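Local structure of periplasmic protein (Legionella pneumophila subsp. pneumophila, 4FGQ) at residues V50-N55 and I92-L97; D69-K73 and L182-D186. The protein is a calcium-dependent periplasmic protease, probably a cysteine proteinase of the bacterial transglutaminase-like family. The contacts are given in a common frame with arbitrary orientation. Numbering follows the deposited sequence.

Contact 1. Residues V50-N55 and I92-L97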
# COMPACT_ATOMS: atom_id res chain seq x y z
N VAL A 50 3.84 -9.06 3.53
CA VAL A 50 3.78 -7.60 3.44
C VAL A 50 2.44 -7.13 3.99
O VAL A 50 2.35 -6.15 4.76
CB VAL A 50 3.99 -7.11 2.00
CG1 VAL A 50 3.75 -5.59 1.90
CG2 VAL A 50 5.40 -7.45 1.55
N ASN A 51 1.38 -7.85 3.63
CA ASN A 51 0.04 -7.50 4.12
C ASN A 51 -0.03 -7.53 5.65
O ASN A 51 -0.45 -6.55 6.28
CB ASN A 51 -1.00 -8.45 3.51
CG ASN A 51 -2.41 -7.90 3.57
OD1 ASN A 51 -2.65 -6.71 3.27
ND2 ASN A 51 -3.36 -8.76 3.95
N SER A 52 0.39 -8.64 6.24
CA SER A 52 0.30 -8.82 7.70
C SER A 52 1.25 -7.90 8.47
O SER A 52 0.91 -7.41 9.56
CB SER A 52 0.49 -10.29 8.08
OG SER A 52 1.81 -10.76 7.81
N PHE A 53 2.43 -7.65 7.91
CA PHE A 53 3.39 -6.75 8.55
C PHE A 53 2.77 -5.38 8.71
O PHE A 53 2.79 -4.81 9.80
CB PHE A 53 4.69 -6.62 7.74
CG PHE A 53 5.72 -5.72 8.39
CD1 PHE A 53 6.55 -6.20 9.38
CD2 PHE A 53 5.86 -4.40 7.99
CE1 PHE A 53 7.50 -5.37 9.98
CE2 PHE A 53 6.79 -3.57 8.58
CZ PHE A 53 7.62 -4.05 9.58
N PHE A 54 2.24 -4.84 7.62
CA PHE A 54 1.70 -3.48 7.71
C PHE A 54 0.36 -3.41 8.41
O PHE A 54 0.02 -2.37 8.96
CB PHE A 54 1.71 -2.80 6.34
CG PHE A 54 3.09 -2.42 5.91
CD1 PHE A 54 3.80 -1.51 6.66
CD2 PHE A 54 3.71 -3.06 4.85
CE1 PHE A 54 5.10 -1.17 6.33
CE2 PHE A 54 5.02 -2.71 4.51
CZ PHE A 54 5.71 -1.77 5.25
N ASN A 55 -0.39 -4.51 8.43
CA ASN A 55 -1.71 -4.46 9.06
C ASN A 55 -1.69 -4.28 10.57
O ASN A 55 -2.72 -3.96 11.17
CB ASN A 55 -2.59 -5.65 8.66
CG ASN A 55 -3.27 -5.43 7.34
OD1 ASN A 55 -3.32 -4.30 6.85
ND2 ASN A 55 -3.79 -6.50 6.74
N ILE A 92 2.04 1.96 1.17
CA ILE A 92 3.28 1.35 1.65
C ILE A 92 3.35 -0.14 1.29
O ILE A 92 4.43 -0.65 0.99
CB ILE A 92 3.58 1.65 3.15
CG1 ILE A 92 4.98 1.13 3.51
CG2 ILE A 92 2.53 1.03 4.06
CD1 ILE A 92 5.58 1.78 4.76
N LYS A 93 2.21 -0.82 1.29
CA LYS A 93 2.19 -2.21 0.86
C LYS A 93 2.64 -2.32 -0.60
O LYS A 93 3.41 -3.22 -0.95
CB LYS A 93 0.80 -2.82 1.03
CG LYS A 93 0.44 -3.12 2.48
CD LYS A 93 -1.00 -3.62 2.57
CE LYS A 93 -1.49 -3.65 4.03
NZ LYS A 93 -2.92 -4.11 4.08
N TYR A 94 2.13 -1.42 -1.43
CA TYR A 94 2.48 -1.38 -2.85
C TYR A 94 3.99 -1.22 -3.03
O TYR A 94 4.64 -2.04 -3.68
CB TYR A 94 1.72 -0.27 -3.58
CG TYR A 94 2.30 0.04 -4.95
CD1 TYR A 94 2.04 -0.79 -6.04
CD2 TYR A 94 3.12 1.15 -5.14
CE1 TYR A 94 2.59 -0.50 -7.31
CE2 TYR A 94 3.67 1.43 -6.37
CZ TYR A 94 3.41 0.61 -7.45
OH TYR A 94 3.97 0.92 -8.67
N PHE A 95 4.57 -0.17 -2.46
CA PHE A 95 5.99 0.09 -2.67
C PHE A 95 6.86 -1.03 -2.11
O PHE A 95 7.90 -1.38 -2.68
CB PHE A 95 6.41 1.45 -2.12
CG PHE A 95 6.06 2.59 -3.03
CD1 PHE A 95 6.71 2.73 -4.25
CD2 PHE A 95 5.07 3.50 -2.69
CE1 PHE A 95 6.40 3.78 -5.12
CE2 PHE A 95 4.74 4.55 -3.55
CZ PHE A 95 5.41 4.69 -4.76
N THR A 96 6.42 -1.62 -1.01
CA THR A 96 7.20 -2.68 -0.38
C THR A 96 7.18 -3.94 -1.24
O THR A 96 8.20 -4.59 -1.42
CB THR A 96 6.69 -2.97 1.03
OG1 THR A 96 6.79 -1.78 1.82
CG2 THR A 96 7.52 -4.06 1.70
N LEU A 97 6.01 -4.26 -1.80
CA LEU A 97 5.90 -5.42 -2.68
C LEU A 97 6.74 -5.25 -3.95
O LEU A 97 7.37 -6.21 -4.41
CB LEU A 97 4.44 -5.74 -3.01
CG LEU A 97 3.78 -6.48 -1.84
CD1 LEU A 97 2.26 -6.35 -1.90
CD2 LEU A 97 4.19 -7.97 -1.83
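Two helices meet here with their N-to-C directions 139° apart, an oblique pairing nearer antiparallel than parallel, whose local axes approach to 9.9 Å. The backbones come nearest at V50 and K93, with CA atoms 6.2 Å apart. Helix 43-55 packs against helix 86-100, both in the transglutaminase-like cysteine proteinase region. K93 acts as a knob, settling into a hole formed by V50, N51, F54 and N55. The extended side chain carries K93 NZ across the interface, where it donates hydrogen bonds to N51 OD1 at 2.7 Å and to N55 OD1 at 2.8 Å, two carboxamides one helical turn apart. Beside this polar seam the packing is apolar. V50 CG2 rests 3.6 Å from L97 CD2, and I92 lies over one face of the F54 ring, its CG1 3.9 Å from the ring centroid in a CH-pi contact. T96 OG1 gives its hydrogen to I92 O (2.7 Å) within its own helix and also bonds W31 NE1 of helix 22-38; the W31 ring meets F54 edge-to-face. A lysine can therefore be buried in a helix-helix core without an opposing carboxylate from these segments: amide oxygens receive its ammonium group while its methylene chain packs among the neighbouring side chains.

Contact 2. Residues D69-K73 and L182-D186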
# COMPACT_ATOMS: atom_id res chain seq x y z
N ASP A 69 -7.96 10.68 5.30
CA ASP A 69 -7.48 12.06 5.34
C ASP A 69 -7.16 12.51 3.92
O ASP A 69 -6.89 11.68 3.05
CB ASP A 69 -6.22 12.13 6.21
CG ASP A 69 -5.74 13.55 6.47
OD1 ASP A 69 -6.35 14.25 7.32
OD2 ASP A 69 -4.74 13.96 5.85
N ASP A 70 -7.21 13.82 3.66
CA ASP A 70 -6.89 14.32 2.32
C ASP A 70 -5.43 14.09 1.93
O ASP A 70 -5.12 13.91 0.76
CB ASP A 70 -7.21 15.80 2.19
CG ASP A 70 -8.70 16.06 2.06
OD1 ASP A 70 -9.49 15.10 1.99
OD2 ASP A 70 -9.06 17.24 1.99
N TYR A 71 -4.53 14.10 2.91
CA TYR A 71 -3.10 13.97 2.64
C TYR A 71 -2.70 12.51 2.46
O TYR A 71 -3.05 11.66 3.28
CB TYR A 71 -2.31 14.58 3.80
CG TYR A 71 -0.81 14.63 3.58
CD1 TYR A 71 0.03 13.69 4.16
CD2 TYR A 71 -0.24 15.64 2.81
CE1 TYR A 71 1.40 13.74 3.97
CE2 TYR A 71 1.13 15.70 2.62
CZ TYR A 71 1.94 14.75 3.20
OH TYR A 71 3.30 14.81 3.00
N TRP A 72 -1.96 12.23 1.38
CA TRP A 72 -1.45 10.88 1.13
C TRP A 72 -0.01 10.77 1.62
O TRP A 72 0.85 11.54 1.20
CB TRP A 72 -1.47 10.55 -0.37
CG TRP A 72 -2.84 10.36 -0.96
CD1 TRP A 72 -4.04 10.75 -0.42
CD2 TRP A 72 -3.15 9.73 -2.21
NE1 TRP A 72 -5.07 10.40 -1.26
CE2 TRP A 72 -4.55 9.77 -2.36
CE3 TRP A 72 -2.38 9.14 -3.21
CZ2 TRP A 72 -5.19 9.24 -3.49
CZ3 TRP A 72 -3.02 8.61 -4.32
CH2 TRP A 72 -4.41 8.67 -4.45
N LYS A 73 0.26 9.80 2.50
CA LYS A 73 1.59 9.63 3.07
C LYS A 73 2.51 8.77 2.22
O LYS A 73 2.10 7.71 1.74
CB LYS A 73 1.49 8.96 4.45
CG LYS A 73 0.67 9.72 5.48
CD LYS A 73 0.81 9.03 6.85
CE LYS A 73 -0.18 9.58 7.86
NZ LYS A 73 0.09 9.07 9.24
N LEU A 182 -3.19 12.29 -11.18
CA LEU A 182 -3.60 12.18 -9.79
C LEU A 182 -2.61 13.03 -9.00
O LEU A 182 -1.49 12.59 -8.71
CB LEU A 182 -3.53 10.71 -9.36
CG LEU A 182 -4.47 10.04 -8.36
CD1 LEU A 182 -5.91 10.33 -8.69
CD2 LEU A 182 -4.23 8.53 -8.39
N GLY A 183 -3.00 14.26 -8.68
CA GLY A 183 -2.11 15.26 -8.10
C GLY A 183 -1.35 14.85 -6.84
O GLY A 183 -0.14 15.10 -6.75
N LYS A 184 -2.05 14.24 -5.89
CA LYS A 184 -1.43 13.86 -4.62
C LYS A 184 -0.42 12.75 -4.82
O LYS A 184 0.55 12.65 -4.07
CB LYS A 184 -2.48 13.35 -3.64
CG LYS A 184 -3.52 14.36 -3.24
CD LYS A 184 -4.73 13.63 -2.71
CE LYS A 184 -5.73 14.61 -2.17
NZ LYS A 184 -6.92 13.92 -1.60
N TRP A 185 -0.69 11.91 -5.80
CA TRP A 185 0.15 10.76 -6.11
C TRP A 185 1.42 11.25 -6.79
O TRP A 185 2.52 10.81 -6.45
CB TRP A 185 -0.63 9.79 -7.01
CG TRP A 185 0.10 8.54 -7.42
CD1 TRP A 185 0.34 8.12 -8.69
CD2 TRP A 185 0.64 7.53 -6.55
NE1 TRP A 185 1.01 6.91 -8.68
CE2 TRP A 185 1.21 6.53 -7.38
CE3 TRP A 185 0.72 7.37 -5.17
CZ2 TRP A 185 1.83 5.39 -6.86
CZ3 TRP A 185 1.34 6.25 -4.65
CH2 TRP A 185 1.89 5.27 -5.50
N ASP A 186 1.26 12.16 -7.74
CA ASP A 186 2.40 12.79 -8.39
C ASP A 186 3.30 13.45 -7.35
O ASP A 186 4.51 13.22 -7.32
CB ASP A 186 1.91 13.83 -9.40
CG ASP A 186 3.04 14.47 -10.18
OD1 ASP A 186 3.85 13.73 -10.78
OD2 ASP A 186 3.12 15.72 -10.19
O HOH W 1 -7.50 11.32 0.55
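An aromatic side chain laid against the first turn of a helix organises this contact, and most of the binding is apolar. W72, in the loop before helix 75-81, directs its CA-to-CB bond toward segment 182-186 and is buried, partly by this segment and partly by I91, L188 and strand 153-159. The aliphatic part of K184 crosses one face of the indole: K184 CD stands 3.7 Å from the centroid of the W72 five-membered ring, 19° off its normal, a clear CH-pi contact. Farther along the same indole, W72 CH2 meets L182 CD2 at 3.9 Å and W72 CZ3 meets W185 CB at 3.8 Å. L182 is the N-cap residue of helix 183-192, so the tryptophan reaches the very start of this C-terminal helix. F159 of strand 153-159 packs with both tryptophans, and W185 NE1 is hydrogen-bonded to N160 O.

The loop also belongs to the calcium site. D69 and Y71 are calcium ligands in this protein, although no ion is bound to the chain in this model. An Asx turn shapes the loop between them, with Y71 N donating to D69 OD2 at 3.0 Å, while D69 N bonds D85, another calcium ligand.

Polar links across the contact are lighter. K184 NZ donates a weak hydrogen bond to D70 O at 3.0 Å; D70 OD1, 4.6 Å from K184 NZ, is too distant for a salt bridge. A water lies 2.6 Å from D69 O and accepts from W72 NE1 at 3.2 Å and, weakly, from K184 NZ at 3.4 Å.

Side by side, the contacts illustrate how a lysine's role changes with its surroundings. Contact 1 is core, about 6 Å between its centre and that of the chain, and joins two regular helices; contact 2 lies about 13 Å out, partly buried, and joins an irregular calcium-site loop to the start of the last helix. In the interior K93 has two firm amide acceptors, whereas the exposed K184 makes weak polar bonds and contributes chiefly through its methylenes. The contacts share no element, yet they touch: F95 CE2 of helix 86-100 lies 3.5 Å from W185 CH2. That helix also begins among calcium ligands, D88 bonding K73 N of the loop.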